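Local coordinates for type II restriction enzyme NgoMIV (Neisseria gonorrhoeae, PDB 1FIU), which recognises the double-stranded DNA sequence 5'-GCCGGC-3' and, as a magnesium-dependent homotetramer, cleaves it after the first G, at residues I[31-35]-I[221-227]. Numbering follows the deposited sequence.
With nucleotides of chain D; nucleotides of chain A.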
loop_
_atom_site.group_PDB
_atom_site.type_symbol
_atom_site.label_atom_id
_atom_site.label_comp_id
_atom_site.label_asym_id
_atom_site.label_seq_id
_atom_site.Cartn_x
_atom_site.Cartn_y
_atom_site.Cartn_z
ATOM N N SER I 31 -14.905 33.470 9.185
ATOM C CA SER I 31 -15.549 32.169 9.069
ATOM C C SER I 31 -14.746 30.921 8.735
ATOM O O SER I 31 -15.292 29.818 8.804
ATOM C CB SER I 31 -16.737 32.263 8.116
ATOM O OG SER I 31 -16.281 32.633 6.843
ATOM N N ASN I 32 -13.479 31.065 8.354
ATOM C CA ASN I 32 -12.690 29.855 8.127
ATOM C C ASN I 32 -11.643 29.730 9.243
ATOM O O ASN I 32 -10.770 28.861 9.205
ATOM C CB ASN I 32 -12.040 29.836 6.723
ATOM C CG ASN I 32 -11.098 30.976 6.496
ATOM O OD1 ASN I 32 -11.259 32.056 7.074
ATOM N ND2 ASN I 32 -10.100 30.761 5.640
ATOM N N ALA I 33 -11.749 30.601 10.254
ATOM C CA ALA I 33 -10.821 30.560 11.387
ATOM C C ALA I 33 -11.323 29.676 12.526
ATOM O O ALA I 33 -12.497 29.348 12.611
ATOM C CB ALA I 33 -10.594 31.985 11.937
ATOM N N ASP I 34 -10.394 29.288 13.396
ATOM C CA ASP I 34 -10.705 28.520 14.589
ATOM C C ASP I 34 -10.477 29.606 15.654
ATOM O O ASP I 34 -9.337 29.919 15.972
ATOM C CB ASP I 34 -9.690 27.374 14.760
ATOM C CG ASP I 34 -9.814 26.669 16.108
ATOM O OD1 ASP I 34 -10.646 27.100 16.939
ATOM O OD2 ASP I 34 -9.068 25.699 16.342
ATOM N N GLY I 35 -11.558 30.186 16.184
ATOM C CA GLY I 35 -11.428 31.262 17.164
ATOM C C GLY I 35 -10.650 31.007 18.445
ATOM O O GLY I 35 -10.287 31.942 19.159
ATOM N N ALA I 221 -9.592 25.736 2.286
ATOM C CA ALA I 221 -9.549 27.141 2.677
ATOM C C ALA I 221 -9.011 27.225 4.109
ATOM O O ALA I 221 -9.104 28.272 4.743
ATOM C CB ALA I 221 -10.921 27.788 2.582
ATOM N N GLU I 222 -8.438 26.130 4.612
ATOM C CA GLU I 222 -7.869 26.137 5.975
ATOM C C GLU I 222 -6.776 27.214 6.058
ATOM O O GLU I 222 -5.838 27.236 5.250
ATOM C CB GLU I 222 -7.298 24.749 6.311
ATOM C CG GLU I 222 -6.418 24.729 7.582
ATOM C CD GLU I 222 -7.163 25.233 8.809
ATOM O OE1 GLU I 222 -6.514 25.887 9.656
ATOM O OE2 GLU I 222 -8.383 24.971 8.940
ATOM N N PRO I 223 -6.842 28.103 7.070
ATOM C CA PRO I 223 -5.804 29.140 7.131
ATOM C C PRO I 223 -4.433 28.767 7.699
ATOM O O PRO I 223 -3.423 29.392 7.352
ATOM C CB PRO I 223 -6.476 30.248 7.968
ATOM C CG PRO I 223 -7.329 29.475 8.906
ATOM C CD PRO I 223 -7.948 28.394 7.997
ATOM N N THR I 224 -4.377 27.754 8.553
ATOM C CA THR I 224 -3.095 27.428 9.171
ATOM C C THR I 224 -2.208 26.388 8.499
ATOM O O THR I 224 -2.670 25.311 8.136
ATOM C CB THR I 224 -3.276 27.000 10.656
ATOM O OG1 THR I 224 -3.987 25.756 10.746
ATOM C CG2 THR I 224 -4.038 28.078 11.422
ATOM N N PRO I 225 -0.917 26.708 8.323
ATOM C CA PRO I 225 0.003 25.752 7.703
ATOM C C PRO I 225 0.032 24.424 8.456
ATOM O O PRO I 225 0.151 23.358 7.839
ATOM C CB PRO I 225 1.363 26.474 7.773
ATOM C CG PRO I 225 0.951 27.918 7.543
ATOM C CD PRO I 225 -0.291 28.048 8.423
ATOM N N SER I 226 -0.069 24.470 9.789
ATOM C CA SER I 226 -0.027 23.232 10.565
ATOM C C SER I 226 -1.174 22.300 10.195
ATOM O O SER I 226 -0.949 21.110 9.979
ATOM C CB SER I 226 -0.047 23.518 12.082
ATOM O OG SER I 226 -1.236 24.166 12.468
ATOM N N ARG I 227 -2.394 22.823 10.107
ATOM C CA ARG I 227 -3.525 21.967 9.760
ATOM C C ARG I 227 -3.463 21.539 8.295
ATOM O O ARG I 227 -3.786 20.394 7.964
ATOM C CB ARG I 227 -4.837 22.680 10.101
ATOM C CG ARG I 227 -5.240 22.426 11.563
ATOM C CD ARG I 227 -6.288 23.398 12.082
ATOM N NE ARG I 227 -6.745 22.948 13.387
ATOM C CZ ARG I 227 -7.270 23.735 14.323
ATOM N NH1 ARG I 227 -7.412 25.037 14.117
ATOM N NH2 ARG I 227 -7.672 23.210 15.465
ATOM P P DC D 5 -17.418 25.992 22.577
ATOM O OP1 DC D 5 -18.572 25.807 23.468
ATOM O OP2 DC D 5 -16.860 27.336 22.348
ATOM O "O5'" DC D 5 -16.202 25.110 23.090
ATOM C "C5'" DC D 5 -16.392 23.760 23.479
ATOM C "C4'" DC D 5 -15.066 23.149 23.864
ATOM O "O4'" DC D 5 -14.295 22.850 22.678
ATOM C "C3'" DC D 5 -14.178 24.055 24.726
ATOM O "O3'" DC D 5 -13.647 23.285 25.806
ATOM C "C2'" DC D 5 -13.041 24.444 23.801
ATOM C "C1'" DC D 5 -12.943 23.209 22.922
ATOM N N1 DC D 5 -12.280 23.376 21.628
ATOM C C2 DC D 5 -11.531 22.288 21.105
ATOM O O2 DC D 5 -11.456 21.241 21.763
ATOM N N3 DC D 5 -10.926 22.423 19.905
ATOM C C4 DC D 5 -11.050 23.570 19.214
ATOM N N4 DC D 5 -10.448 23.656 18.019
ATOM C C5 DC D 5 -11.801 24.682 19.720
ATOM C C6 DC D 5 -12.384 24.541 20.921
ATOM P P DC A 3 -0.581 23.473 17.871
ATOM O OP1 DC A 3 0.758 23.068 17.360
ATOM O OP2 DC A 3 -1.273 24.649 17.272
ATOM O "O5'" DC A 3 -1.574 22.230 17.749
ATOM C "C5'" DC A 3 -1.381 21.074 18.554
ATOM C "C4'" DC A 3 -2.607 20.194 18.510
ATOM O "O4'" DC A 3 -3.686 20.777 19.274
ATOM C "C3'" DC A 3 -3.161 19.987 17.097
ATOM O "O3'" DC A 3 -3.635 18.643 16.998
ATOM C "C2'" DC A 3 -4.363 20.919 17.065
ATOM C "C1'" DC A 3 -4.869 20.756 18.479
ATOM N N1 DC A 3 -5.759 21.815 18.974
ATOM C C2 DC A 3 -6.485 21.566 20.130
ATOM O O2 DC A 3 -6.372 20.465 20.680
ATOM N N3 DC A 3 -7.290 22.541 20.635
ATOM C C4 DC A 3 -7.359 23.724 20.024
ATOM N N4 DC A 3 -8.132 24.678 20.573
ATOM C C5 DC A 3 -6.633 23.994 18.825
ATOM C C6 DC A 3 -5.860 23.016 18.336
HETATM O O HOH W 1 -10.049 26.522 10.562
#
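The side chain of N32 lies over the backbone at A221 and P223, its ND2 donating to A221 O at 2.8 Å and standing 4.0 Å from P223 CD. The ring of P223 packs against the backbone of N32 and A33, with CD 3.1 Å from N32 O and CG 4.4 Å from A33 CA. A water links the two segments, donating to N32 O and to E222 OE2, 2.8 Å from each. The other carboxylate oxygen of E222, OE1, turns back on its own segment and accepts from T224 N (3.0 Å) and T224 OG1 (2.8 Å). T224 is the N-cap of helix 225-232, though its bond from R227 N to OG1 is weak at 3.4 Å. This turn leaves the end of strand 215-220, in the central sheet of the PD-(D/E)XK nuclease fold, and leads directly into that helix, whose first turn carries R227 to the DNA. There D34 OD2 receives both NH1 (2.9 Å) and NH2 (3.0 Å) of R227, a salt bridge to a single carboxylate oxygen lying near the guanidinium plane. D34 OD2 also accepts from N4 of cytosine DC5 of chain D at 3.0 Å, a base-specific contact consistent with reading of the GCCGGC site, while R227 NH2 also makes a weak hydrogen bond to a guanine O6. D34 is also hydrogen-bonded through OD1 to S36 OG and through N to S40 OG, where its loop runs into helix 38-50, against which P223 and T224 also pack through S40.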